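Local coordinates for protein Rubredoxin\:oxygen oxidoreductase (Desulfovibrio gigas, PDB 1E5D) that catalyses the four-electron reduction of one dioxygen molecule to two water molecules, using a diiron centre and flavin mononucleotide, at residues N36-E41 against L47-K52; D73-Q78 against A90-C95; H184-A189 against V228-A233; V255-D260 against K268-L273; E280-K285 against R394-K399. All blocks are in the same frame, centred on the assembly; numbering follows the deposited sequence. Where two conformers were deposited one is given.

How the interactions relate
Interactions 1, 2 and 3 belong to the lactamase-fold part of the chain, interactions 4 and 5 to the flavodoxin part. Interactions 1 and 2 share one sheet, with centres about 9 Å apart, and are joined where V76 N lies 2.9 Å from L47 O. Interaction 3 sits about 20 Å from interaction 1, centre to centre, and meets it where Y38 OH touches I229 CG1. Interactions 4 and 5 involve neighbouring parallel strands, each joined to a helix, their centres about 15 Å apart. Interaction 1 comes close to the iron site, the side chain of D49 being about 9 Å from the mu-oxo-diiron; in interaction 4 the side chain of Y259 is about 7 Å from FMN.

Interaction 1: residues N36-E41 against L47-K52; sequences NAYLVE and LFDTVK
Y38 and F48 face each other as the antiparallel hydrogen-bonded pair of the hairpin formed by strands 33-40 and 46-48, with Y38 N on F48 O at 2.9 Å and F48 N on Y38 O at 2.7 Å. The faces differ. On the face of L39 and L47, L47 drops its CD2 methyl onto the backbone, 3.4 Å from Y38 O and 4.1 Å from A37 CB, and helix 56-64 covers this side through L59 and I63. On the other face the F48 ring lies with its edge to Y38 O, while V40 CG2 nestles against F48 CE1 at 3.4 Å. Further on, D49 turns its carboxylate to the edge of the Y38 ring, planes 81° apart. F48 and D49 are each modelled in two conformers, one described here. In this conformer N36 O and D49 OD2 are two acceptors 3.2 Å apart, with D225 near OD2, so the carboxylate probably sits in an unfavourable field, partly offset by the hydrogen bond from Q78 to OD1.

Interaction 2: residues D73-Q78 against A90-C95; sequences DYLVIQ and ALIEAC
L75 overlaps L91 and I92 with the two methyls of its fork, CD2 lying 4.2 Å from L91 CD1 and CD1 lying 4.4 Å from I92 CG1. The position of L91 CD1 is less certain, because it crowds T50 OG1. L75 carries most of the contact from the strand side, since its CB points at the helix; CG, anti to the carbonyl carbon (chi1 -66°), is carried toward the helix, and its methyls divide between L91 and I92. L91 also points its CB at the strand, and the two leucine side chains meet at a slant, CD1 beside CD2, whereas I92 reaches in from the flank with its CG1. Strand 74-77 and helix 88-95 are parts of a beta-alpha-beta crossover in the lactamase fold: the chain runs from this strand through helices 82-85 and 88-95 into the neighbouring parallel strand 99-103, and the stretch from the strand into helix 82-85 carries the iron-site residues H79, E81 and D83. The contact itself lies away from that site and is purely apolar. Around it the hydrophobic layer continues, L75 also touching L47 and P97, L91 packing on L59 and L60 of helix 56-64, and I92 reaching I100 and W119.

Interaction 3: residues H184-A189 against V228-A233; sequences HTLERA and VIFRGA
L186 supplies the whole helix side of this contact and V228 and F230 the other, the leucine losing 56 Å² of surface to segment 228-233. Its CB aims at that segment from helix 183-198, chi1 (172°) sets CG anti to the backbone N and toward the segment, and branching there sends one methyl to each neighbour. CD1 goes to V228, meeting CG2 at 4.0 Å; CD2 goes to F230, meeting the ring atom CE1 at 3.9 Å. V228 offers the methyl that stands in the crowded position between its backbone N and carbonyl carbon, while its CB points at the helix. F230 starts out alongside the contact, and only the far part of its ring swings in to touch the leucine, CG being set anti to the carbonyl carbon. The L186 methyl approaches that ring obliquely. All three are buried in an entirely apolar junction. V228 follows iron-site residue H226 by two positions, but their side chains are about 9 Å apart, so this is packing outside the site. Strand 230-231 is an outermost strand of the six-stranded sheet of the lactamase fold and runs antiparallel to strand 221-224, whose I222 touches F230. The phenylalanine also packs on C236 and A239 of helix 233-248, while loop residues S178 and I181 touch L186; the contact thus fills the corner between helices 183-198 and 233-248 and the sheet edge.

Interaction 4: residues V255-D260 against K268-L273; sequences VVIFYD and KMARVL
The first beta-alpha-beta unit of the flavodoxin fold, strand 254-259 followed by helix 265-279 and strand 283-288, packs its strand against its helix here. The two segments run nearly antiparallel, 175° between their N-to-C directions, with their axes 9.3 Å apart. I257 is the central residue, with 66 Å² covered. Its CG1 branch stands anti to the carbonyl carbon (chi1 -60°) and carries CD1 to L273 CB at 3.8 Å, crossing that side chain obliquely, and the same methyl lies 4.1 Å from A270 O. The other branch, CG2, meets A270 CB at 4.2 Å. The small A270 lets the helix sit close to the strand, and its CB also stands over one face of the Y259 ring, offset toward the rim, 4.1 Å from Y259 CD1. The side chains meet through apolar groups alone. Y259 lies toward the FMN end of the strand, and its ring also stacks with W288. Elsewhere in the sheet, F342 of strand 338-345 touches I257, A270 and L273, and I308 of strand 306-310 touches I257 and L273. On the adjoining strand 283-288, V284 and L286 pack on I257, so helix 265-279 lies over this face of the parallel sheet.

Interaction 5: residues E280-K285 against R394-K399; sequences EGCTVK and RALKAK
K397 and E280 make the strongest bond of the contact, K397 NZ donating to E280 O at 2.9 Å. The ammonium nitrogen comes in at 128° to the C=O, tilted 15° from its plane. The same nitrogen also faces the side chain, 3.5 Å from E280 OE1, in a salt bridge. OE1 takes a second positive partner, R394 NH2 at 3.6 Å, with the carboxylate and guanidinium planes 68° apart, so one oxygen is shared by two cationic groups in a loose network. The other oxygen, OE2, has a weak hydrogen bond from Q390. E280 holds its carboxylate there by a bend at chi2 (-57°), while R394 and K397, bent at chi2 and chi3, lean their ends over from the flank of their helix. E280 follows the end of helix 265-279, which closes in a Schellman motif with G281 at the position of positive phi; the partial negative charge expected at a helix C-terminus would probably add to the pull on K397. Deeper in, the packing is light: C282 SG lies 4.4 Å from L396 CD1. L396 also touches N253 and I338, and C282 packs on V255 and F277. The contact therefore ties the long C-terminal helix 379-400 to the turn that leads from helix 265-279 into strand 283-288, an outermost strand of the parallel sheet, next to strand 254-259.

Interaction 1: residues N36-E41 against L47-K52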
# COMPACT_ATOMS: atom_id res chain seq x y z
N ASN A 36 25.73 -6.38 -13.37
CA ASN A 36 27.11 -6.81 -13.45
C ASN A 36 27.22 -8.23 -14.01
O ASN A 36 26.61 -9.16 -13.52
CB ASN A 36 27.78 -6.76 -12.08
CG ASN A 36 27.78 -5.36 -11.49
OD1 ASN A 36 27.65 -4.37 -12.21
ND2 ASN A 36 27.94 -5.27 -10.17
N ALA A 37 28.04 -8.34 -15.04
CA ALA A 37 28.44 -9.62 -15.61
C ALA A 37 29.96 -9.62 -15.65
O ALA A 37 30.58 -8.55 -15.67
CB ALA A 37 27.83 -9.86 -16.97
N TYR A 38 30.55 -10.81 -15.64
CA TYR A 38 32.01 -10.87 -15.62
C TYR A 38 32.53 -11.78 -16.72
O TYR A 38 32.19 -12.95 -16.81
CB TYR A 38 32.51 -11.30 -14.23
CG TYR A 38 32.03 -10.31 -13.18
CD1 TYR A 38 30.79 -10.50 -12.59
CD2 TYR A 38 32.78 -9.21 -12.80
CE1 TYR A 38 30.32 -9.62 -11.64
CE2 TYR A 38 32.32 -8.32 -11.85
CZ TYR A 38 31.08 -8.53 -11.27
OH TYR A 38 30.59 -7.67 -10.32
N LEU A 39 33.35 -11.17 -17.56
CA LEU A 39 34.06 -11.81 -18.65
C LEU A 39 35.43 -12.30 -18.19
O LEU A 39 36.26 -11.50 -17.76
CB LEU A 39 34.22 -10.82 -19.81
CG LEU A 39 34.86 -11.39 -21.07
CD1 LEU A 39 33.96 -12.47 -21.66
CD2 LEU A 39 35.14 -10.29 -22.08
N VAL A 40 35.65 -13.61 -18.26
CA VAL A 40 36.95 -14.18 -17.90
C VAL A 40 37.66 -14.76 -19.11
O VAL A 40 37.21 -15.74 -19.72
CB VAL A 40 36.80 -15.27 -16.82
CG1 VAL A 40 38.17 -15.84 -16.47
CG2 VAL A 40 36.10 -14.71 -15.59
N GLU A 41 38.79 -14.15 -19.46
CA GLU A 41 39.60 -14.61 -20.57
C GLU A 41 40.49 -15.79 -20.19
O GLU A 41 41.42 -15.59 -19.41
CB GLU A 41 40.48 -13.47 -21.09
CG GLU A 41 39.71 -12.51 -21.99
CD GLU A 41 40.59 -11.40 -22.52
OE1 GLU A 41 41.24 -10.71 -21.71
OE2 GLU A 41 40.63 -11.23 -23.76
N LEU A 47 31.78 -16.18 -19.74
CA LEU A 47 30.90 -15.11 -19.30
C LEU A 47 30.10 -15.55 -18.09
O LEU A 47 29.36 -16.54 -18.14
CB LEU A 47 29.98 -14.73 -20.44
CG LEU A 47 29.47 -13.30 -20.52
CD1 LEU A 47 27.95 -13.32 -20.53
CD2 LEU A 47 29.99 -12.45 -19.38
N PHE A 48 30.22 -14.85 -16.95
CA PHE A 48 29.42 -15.16 -15.78
C PHE A 48 28.29 -14.13 -15.68
O PHE A 48 28.59 -12.96 -15.91
CB PHE A 48 30.23 -15.13 -14.49
CG PHE A 48 31.36 -16.14 -14.43
CD1 PHE A 48 32.52 -15.94 -15.16
CD2 PHE A 48 31.24 -17.28 -13.65
CE1 PHE A 48 33.55 -16.88 -15.11
CE2 PHE A 48 32.27 -18.21 -13.59
CZ PHE A 48 33.43 -18.01 -14.33
N ASP A 49 27.09 -14.60 -15.36
CA ASP A 49 25.89 -13.77 -15.27
C ASP A 49 25.52 -13.26 -16.66
O ASP A 49 26.17 -13.59 -17.65
CB ASP A 49 26.08 -12.59 -14.33
CG ASP A 49 26.74 -12.92 -13.01
OD1 ASP A 49 26.62 -14.10 -12.60
OD2 ASP A 49 27.36 -12.03 -12.38
N THR A 50 24.50 -12.43 -16.72
CA THR A 50 23.95 -11.79 -17.95
C THR A 50 23.42 -10.44 -17.54
O THR A 50 23.85 -9.98 -16.46
CB THR A 50 23.01 -12.83 -18.57
OG1 THR A 50 23.61 -13.20 -19.83
CG2 THR A 50 21.60 -12.40 -18.91
N VAL A 51 22.56 -9.68 -18.20
CA VAL A 51 21.93 -8.51 -17.60
C VAL A 51 20.43 -8.49 -17.87
O VAL A 51 19.88 -9.39 -18.52
CB VAL A 51 22.56 -7.21 -18.14
CG1 VAL A 51 24.02 -7.14 -17.72
CG2 VAL A 51 22.44 -7.16 -19.66
N LYS A 52 19.75 -7.47 -17.38
CA LYS A 52 18.34 -7.25 -17.72
C LYS A 52 18.24 -7.26 -19.24
O LYS A 52 19.16 -6.73 -19.88
CB LYS A 52 17.87 -5.93 -17.15
CG LYS A 52 16.74 -5.93 -16.14
CD LYS A 52 16.05 -4.58 -16.19
CE LYS A 52 14.87 -4.47 -15.25
NZ LYS A 52 14.23 -3.12 -15.31

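Interaction 2: residues D73-Q78 against A90-C95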
# COMPACT_ATOMS: atom_id res chain seq x y z
N ASP A 73 33.06 -19.23 -24.99
CA ASP A 73 32.65 -20.62 -25.12
C ASP A 73 31.60 -20.99 -24.07
O ASP A 73 30.70 -21.77 -24.33
CB ASP A 73 33.82 -21.59 -24.98
CG ASP A 73 35.00 -21.31 -25.88
OD1 ASP A 73 34.91 -21.65 -27.08
OD2 ASP A 73 36.00 -20.75 -25.38
N TYR A 74 31.80 -20.41 -22.89
CA TYR A 74 31.03 -20.81 -21.73
C TYR A 74 30.15 -19.68 -21.20
O TYR A 74 30.54 -18.52 -21.15
CB TYR A 74 31.96 -21.27 -20.61
CG TYR A 74 32.62 -22.61 -20.82
CD1 TYR A 74 32.07 -23.57 -21.65
CD2 TYR A 74 33.82 -22.90 -20.17
CE1 TYR A 74 32.70 -24.79 -21.83
CE2 TYR A 74 34.45 -24.12 -20.34
CZ TYR A 74 33.89 -25.06 -21.18
OH TYR A 74 34.52 -26.27 -21.35
N LEU A 75 28.96 -20.10 -20.79
CA LEU A 75 28.04 -19.20 -20.11
C LEU A 75 27.72 -19.80 -18.75
O LEU A 75 27.23 -20.92 -18.69
CB LEU A 75 26.77 -18.97 -20.93
CG LEU A 75 26.96 -18.23 -22.26
CD1 LEU A 75 25.68 -18.22 -23.07
CD2 LEU A 75 27.46 -16.82 -22.01
N VAL A 76 28.01 -19.07 -17.67
CA VAL A 76 27.63 -19.63 -16.37
C VAL A 76 26.44 -18.85 -15.81
O VAL A 76 26.57 -17.67 -15.48
CB VAL A 76 28.79 -19.59 -15.37
CG1 VAL A 76 28.28 -19.91 -13.97
CG2 VAL A 76 29.90 -20.56 -15.77
N ILE A 77 25.28 -19.49 -15.72
CA ILE A 77 24.11 -18.79 -15.19
C ILE A 77 23.83 -19.21 -13.75
O ILE A 77 23.39 -20.33 -13.50
CB ILE A 77 22.86 -19.01 -16.05
CG1 ILE A 77 23.14 -18.88 -17.54
CG2 ILE A 77 21.76 -18.06 -15.62
CD1 ILE A 77 23.69 -17.51 -17.88
N GLN A 78 24.11 -18.26 -12.88
CA GLN A 78 24.11 -18.45 -11.44
C GLN A 78 22.78 -18.13 -10.78
O GLN A 78 22.62 -18.44 -9.60
CB GLN A 78 25.18 -17.56 -10.78
CG GLN A 78 26.46 -17.46 -11.61
CD GLN A 78 27.63 -17.10 -10.70
OE1 GLN A 78 28.19 -17.98 -10.06
NE2 GLN A 78 27.96 -15.81 -10.65
N ALA A 90 19.57 -13.78 -26.00
CA ALA A 90 20.38 -13.01 -26.95
C ALA A 90 21.82 -13.48 -26.95
O ALA A 90 22.50 -13.47 -27.98
CB ALA A 90 20.34 -11.52 -26.63
N LEU A 91 22.33 -13.89 -25.78
CA LEU A 91 23.74 -14.26 -25.72
C LEU A 91 23.98 -15.61 -26.38
O LEU A 91 24.99 -15.82 -27.05
CB LEU A 91 24.20 -14.31 -24.27
CG LEU A 91 24.75 -13.03 -23.64
CD1 LEU A 91 25.11 -13.35 -22.19
CD2 LEU A 91 25.94 -12.48 -24.38
N ILE A 92 23.05 -16.54 -26.18
CA ILE A 92 23.17 -17.83 -26.85
C ILE A 92 23.28 -17.61 -28.36
O ILE A 92 24.03 -18.28 -29.06
CB ILE A 92 21.96 -18.72 -26.57
CG1 ILE A 92 22.00 -19.34 -25.18
CG2 ILE A 92 21.81 -19.78 -27.65
CD1 ILE A 92 20.65 -19.33 -24.52
N GLU A 93 22.51 -16.62 -28.79
CA GLU A 93 22.46 -16.20 -30.18
C GLU A 93 23.79 -15.61 -30.64
O GLU A 93 24.35 -16.03 -31.65
CB GLU A 93 21.33 -15.20 -30.38
CG GLU A 93 21.57 -14.18 -31.47
CD GLU A 93 20.48 -14.22 -32.53
OE1 GLU A 93 19.29 -14.24 -32.17
OE2 GLU A 93 20.85 -14.23 -33.73
N ALA A 94 24.31 -14.62 -29.91
CA ALA A 94 25.51 -13.92 -30.35
C ALA A 94 26.78 -14.72 -30.10
O ALA A 94 27.76 -14.56 -30.83
CB ALA A 94 25.61 -12.57 -29.64
N CYS A 95 26.78 -15.57 -29.08
CA CYS A 95 28.01 -16.24 -28.69
C CYS A 95 28.09 -17.67 -29.21
O CYS A 95 29.19 -18.18 -29.43
CB CYS A 95 28.12 -16.20 -27.16
SG CYS A 95 28.37 -14.52 -26.52

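Interaction 3: residues H184-A189 against V228-A233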
# COMPACT_ATOMS: atom_id res chain seq x y z
N HIS A 184 30.18 4.55 4.73
CA HIS A 184 28.81 4.75 5.20
C HIS A 184 27.83 4.62 4.05
O HIS A 184 26.74 4.05 4.16
CB HIS A 184 28.67 6.10 5.90
CG HIS A 184 29.08 7.26 5.05
ND1 HIS A 184 30.37 7.76 5.07
CD2 HIS A 184 28.39 8.01 4.16
CE1 HIS A 184 30.44 8.78 4.22
NE2 HIS A 184 29.26 8.95 3.66
N THR A 185 28.24 5.16 2.89
CA THR A 185 27.35 4.99 1.74
C THR A 185 27.25 3.51 1.38
O THR A 185 26.17 2.94 1.23
CB THR A 185 27.84 5.79 0.52
OG1 THR A 185 27.93 7.18 0.86
CG2 THR A 185 26.84 5.68 -0.62
N LEU A 186 28.42 2.91 1.25
CA LEU A 186 28.50 1.51 0.86
C LEU A 186 27.73 0.62 1.83
O LEU A 186 27.02 -0.29 1.41
CB LEU A 186 29.96 1.06 0.77
CG LEU A 186 30.17 -0.44 0.55
CD1 LEU A 186 29.42 -0.89 -0.70
CD2 LEU A 186 31.65 -0.76 0.48
N GLU A 187 27.90 0.90 3.12
CA GLU A 187 27.29 0.05 4.14
C GLU A 187 25.77 0.18 4.15
O GLU A 187 25.06 -0.83 4.23
CB GLU A 187 27.85 0.36 5.53
CG GLU A 187 27.69 -0.78 6.52
CD GLU A 187 26.36 -0.73 7.25
OE1 GLU A 187 25.92 0.41 7.51
OE2 GLU A 187 25.76 -1.80 7.51
N ARG A 188 25.29 1.41 4.12
CA ARG A 188 23.84 1.64 4.16
C ARG A 188 23.17 0.90 3.01
O ARG A 188 22.13 0.27 3.16
CB ARG A 188 23.56 3.13 4.12
CG ARG A 188 22.09 3.50 4.04
CD ARG A 188 21.25 2.84 5.12
NE ARG A 188 19.83 2.79 4.76
CZ ARG A 188 18.81 3.22 5.49
NH1 ARG A 188 19.02 3.76 6.68
NH2 ARG A 188 17.57 3.11 5.03
N ALA A 189 23.78 0.97 1.83
CA ALA A 189 23.19 0.31 0.67
C ALA A 189 23.26 -1.21 0.78
O ALA A 189 22.41 -1.95 0.28
CB ALA A 189 23.89 0.78 -0.60
N VAL A 228 28.93 -2.06 -6.63
CA VAL A 228 30.38 -2.04 -6.81
C VAL A 228 31.01 -3.38 -6.45
O VAL A 228 30.44 -4.21 -5.76
CB VAL A 228 31.04 -0.93 -5.97
CG1 VAL A 228 30.55 0.43 -6.43
CG2 VAL A 228 30.75 -1.15 -4.49
N ILE A 229 32.22 -3.54 -6.97
CA ILE A 229 33.01 -4.73 -6.68
C ILE A 229 33.80 -4.55 -5.39
O ILE A 229 34.36 -3.48 -5.16
CB ILE A 229 33.98 -5.01 -7.85
CG1 ILE A 229 33.25 -5.56 -9.08
CG2 ILE A 229 35.10 -5.93 -7.40
CD1 ILE A 229 33.92 -5.16 -10.38
N PHE A 230 33.85 -5.59 -4.56
CA PHE A 230 34.66 -5.52 -3.34
C PHE A 230 36.11 -5.84 -3.67
O PHE A 230 36.43 -6.99 -4.00
CB PHE A 230 34.11 -6.47 -2.27
CG PHE A 230 32.77 -5.99 -1.72
CD1 PHE A 230 32.73 -5.05 -0.71
CD2 PHE A 230 31.59 -6.47 -2.25
CE1 PHE A 230 31.51 -4.60 -0.22
CE2 PHE A 230 30.37 -6.02 -1.77
CZ PHE A 230 30.34 -5.08 -0.76
N ARG A 231 36.95 -4.82 -3.59
CA ARG A 231 38.35 -4.95 -4.01
C ARG A 231 39.30 -4.90 -2.82
O ARG A 231 39.45 -3.88 -2.16
CB ARG A 231 38.67 -3.85 -5.01
CG ARG A 231 40.08 -3.83 -5.58
CD ARG A 231 40.50 -2.38 -5.74
NE ARG A 231 40.49 -1.89 -7.11
CZ ARG A 231 40.26 -0.63 -7.45
NH1 ARG A 231 40.00 0.28 -6.53
NH2 ARG A 231 40.27 -0.26 -8.72
N GLY A 232 39.95 -6.02 -2.56
CA GLY A 232 40.87 -6.14 -1.44
C GLY A 232 40.31 -7.01 -0.33
O GLY A 232 39.13 -6.94 0.00
N ALA A 233 41.17 -7.85 0.24
CA ALA A 233 40.73 -8.79 1.27
C ALA A 233 40.07 -8.06 2.42
O ALA A 233 39.13 -8.57 3.03
CB ALA A 233 41.90 -9.63 1.75

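Interaction 4: residues V255-D260 against K268-L273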
# COMPACT_ATOMS: atom_id res chain seq x y z
N VAL A 255 14.35 2.38 18.14
CA VAL A 255 12.91 2.12 18.07
C VAL A 255 12.39 2.75 16.78
O VAL A 255 12.62 3.92 16.49
CB VAL A 255 12.17 2.65 19.30
CG1 VAL A 255 10.68 2.38 19.22
CG2 VAL A 255 12.72 2.03 20.58
N VAL A 256 11.69 1.95 15.99
CA VAL A 256 11.02 2.35 14.78
C VAL A 256 9.52 2.36 15.05
O VAL A 256 8.91 1.34 15.37
CB VAL A 256 11.27 1.40 13.60
CG1 VAL A 256 10.29 1.71 12.46
CG2 VAL A 256 12.71 1.48 13.12
N ILE A 257 8.93 3.54 14.94
CA ILE A 257 7.49 3.70 15.06
C ILE A 257 6.90 3.96 13.68
O ILE A 257 7.27 4.92 12.99
CB ILE A 257 7.14 4.86 16.00
CG1 ILE A 257 7.66 4.70 17.43
CG2 ILE A 257 5.64 5.10 15.99
CD1 ILE A 257 7.75 6.00 18.20
N PHE A 258 5.98 3.13 13.22
CA PHE A 258 5.35 3.45 11.93
C PHE A 258 3.84 3.36 12.12
O PHE A 258 3.31 2.55 12.87
CB PHE A 258 5.88 2.58 10.81
CG PHE A 258 5.41 1.16 10.64
CD1 PHE A 258 4.25 0.87 9.94
CD2 PHE A 258 6.13 0.09 11.14
CE1 PHE A 258 3.81 -0.42 9.74
CE2 PHE A 258 5.69 -1.21 10.95
CZ PHE A 258 4.52 -1.48 10.25
N TYR A 259 3.17 4.27 11.45
CA TYR A 259 1.75 4.49 11.62
C TYR A 259 1.19 5.07 10.32
O TYR A 259 1.95 5.52 9.46
CB TYR A 259 1.50 5.47 12.79
CG TYR A 259 1.74 6.90 12.31
CD1 TYR A 259 3.04 7.35 12.11
CD2 TYR A 259 0.69 7.79 12.07
CE1 TYR A 259 3.29 8.64 11.68
CE2 TYR A 259 0.94 9.08 11.63
CZ TYR A 259 2.24 9.50 11.43
OH TYR A 259 2.46 10.79 11.00
N ASP A 260 -0.12 5.10 10.25
CA ASP A 260 -0.87 5.93 9.32
C ASP A 260 -2.04 6.51 10.10
O ASP A 260 -2.33 6.08 11.23
CB ASP A 260 -1.30 5.18 8.09
CG ASP A 260 -1.60 6.10 6.92
OD1 ASP A 260 -1.53 7.34 7.12
OD2 ASP A 260 -1.92 5.61 5.83
N LYS A 268 -0.59 11.96 16.76
CA LYS A 268 -0.26 12.55 18.05
C LYS A 268 0.24 11.51 19.05
O LYS A 268 1.25 11.69 19.72
CB LYS A 268 -1.49 13.28 18.62
CG LYS A 268 -1.81 14.56 17.87
CD LYS A 268 -3.10 15.19 18.33
CE LYS A 268 -3.75 16.00 17.22
NZ LYS A 268 -4.56 17.13 17.78
N MET A 269 -0.49 10.40 19.13
CA MET A 269 -0.02 9.27 19.92
C MET A 269 1.39 8.89 19.47
O MET A 269 2.29 8.73 20.29
CB MET A 269 -1.02 8.11 19.77
CG MET A 269 -2.43 8.51 20.18
SD MET A 269 -3.64 7.21 19.85
CE MET A 269 -3.14 5.96 21.03
N ALA A 270 1.61 8.76 18.16
CA ALA A 270 2.93 8.42 17.66
C ALA A 270 3.98 9.45 18.07
O ALA A 270 5.07 9.11 18.52
CB ALA A 270 2.92 8.30 16.14
N ARG A 271 3.64 10.73 17.93
CA ARG A 271 4.61 11.76 18.31
C ARG A 271 4.93 11.66 19.80
O ARG A 271 6.08 11.79 20.23
CB ARG A 271 4.08 13.16 17.98
CG ARG A 271 3.93 13.42 16.49
CD ARG A 271 3.26 14.77 16.26
NE ARG A 271 4.19 15.85 16.55
CZ ARG A 271 5.29 16.06 15.83
NH1 ARG A 271 5.58 15.27 14.80
NH2 ARG A 271 6.10 17.06 16.14
N VAL A 272 3.91 11.39 20.61
CA VAL A 272 4.19 11.26 22.04
C VAL A 272 5.12 10.08 22.29
O VAL A 272 6.10 10.20 23.02
CB VAL A 272 2.91 11.09 22.87
CG1 VAL A 272 3.25 10.44 24.20
CG2 VAL A 272 2.22 12.43 23.07
N LEU A 273 4.79 8.94 21.67
CA LEU A 273 5.62 7.75 21.80
C LEU A 273 7.07 8.09 21.47
O LEU A 273 7.98 7.71 22.21
CB LEU A 273 5.13 6.61 20.91
CG LEU A 273 3.98 5.78 21.48
CD1 LEU A 273 3.48 4.75 20.47
CD2 LEU A 273 4.40 5.08 22.77

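Interaction 5: residues E280-K285 against R394-K399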
# COMPACT_ATOMS: atom_id res chain seq x y z
N GLU A 280 13.70 7.67 27.37
CA GLU A 280 14.26 6.42 27.86
C GLU A 280 15.62 6.13 27.26
O GLU A 280 16.15 5.02 27.38
CB GLU A 280 13.30 5.26 27.55
CG GLU A 280 11.95 5.40 28.24
CD GLU A 280 12.06 5.54 29.74
OE1 GLU A 280 12.66 4.64 30.36
OE2 GLU A 280 11.56 6.55 30.29
N GLY A 281 16.20 7.11 26.57
CA GLY A 281 17.48 6.92 25.93
C GLY A 281 17.46 6.02 24.71
O GLY A 281 18.45 5.34 24.40
N CYS A 282 16.35 5.97 23.99
CA CYS A 282 16.35 5.23 22.73
C CYS A 282 16.58 6.16 21.55
O CYS A 282 16.33 7.36 21.64
CB CYS A 282 15.02 4.51 22.52
SG CYS A 282 14.63 3.34 23.84
N THR A 283 17.06 5.61 20.44
CA THR A 283 17.05 6.36 19.18
C THR A 283 15.71 6.06 18.51
O THR A 283 15.28 4.89 18.50
CB THR A 283 18.13 6.00 18.16
OG1 THR A 283 19.35 5.59 18.77
CG2 THR A 283 18.45 7.26 17.34
N VAL A 284 15.05 7.08 17.98
CA VAL A 284 13.73 6.81 17.41
C VAL A 284 13.67 7.14 15.92
O VAL A 284 14.13 8.17 15.44
CB VAL A 284 12.65 7.61 18.15
CG1 VAL A 284 11.28 7.37 17.55
CG2 VAL A 284 12.68 7.25 19.63
N LYS A 285 13.06 6.22 15.18
CA LYS A 285 12.62 6.52 13.83
C LYS A 285 11.08 6.51 13.85
O LYS A 285 10.50 5.44 14.04
CB LYS A 285 13.16 5.54 12.80
CG LYS A 285 14.68 5.49 12.71
CD LYS A 285 15.24 6.67 11.93
CE LYS A 285 16.34 7.37 12.71
NZ LYS A 285 16.18 8.86 12.71
N ARG A 394 12.07 -0.71 28.73
CA ARG A 394 12.68 -1.45 29.84
C ARG A 394 13.09 -2.82 29.31
O ARG A 394 14.20 -3.29 29.51
CB ARG A 394 11.72 -1.61 31.01
CG ARG A 394 12.26 -1.10 32.34
CD ARG A 394 11.29 -0.14 33.02
NE ARG A 394 11.75 1.24 32.98
CZ ARG A 394 11.23 2.23 33.69
NH1 ARG A 394 10.21 1.99 34.51
NH2 ARG A 394 11.71 3.46 33.59
N ALA A 395 12.13 -3.43 28.62
CA ALA A 395 12.37 -4.75 28.04
C ALA A 395 13.53 -4.71 27.05
O ALA A 395 14.34 -5.64 27.01
CB ALA A 395 11.10 -5.25 27.37
N LEU A 396 13.61 -3.64 26.26
CA LEU A 396 14.71 -3.49 25.31
C LEU A 396 16.05 -3.54 26.04
O LEU A 396 16.90 -4.37 25.72
CB LEU A 396 14.61 -2.17 24.54
CG LEU A 396 14.90 -2.19 23.04
CD1 LEU A 396 15.24 -0.78 22.57
CD2 LEU A 396 16.00 -3.17 22.68
N LYS A 397 16.22 -2.65 27.01
CA LYS A 397 17.45 -2.54 27.79
C LYS A 397 17.93 -3.90 28.28
O LYS A 397 19.09 -4.27 28.05
CB LYS A 397 17.24 -1.60 28.98
CG LYS A 397 17.64 -0.16 28.70
CD LYS A 397 16.76 0.83 29.45
CE LYS A 397 16.59 2.13 28.68
NZ LYS A 397 15.54 3.00 29.30
N ALA A 398 17.04 -4.63 28.94
CA ALA A 398 17.32 -5.97 29.43
C ALA A 398 18.02 -6.83 28.38
O ALA A 398 19.09 -7.36 28.63
CB ALA A 398 16.04 -6.67 29.86
N LYS A 399 17.37 -6.94 27.23
CA LYS A 399 17.87 -7.68 26.08
C LYS A 399 19.28 -7.27 25.70
O LYS A 399 20.10 -8.09 25.29
CB LYS A 399 16.95 -7.44 24.88
CG LYS A 399 16.33 -8.69 24.29
CD LYS A 399 14.84 -8.50 24.04
CE LYS A 399 14.33 -9.42 22.94
NZ LYS A 399 12.93 -9.86 23.21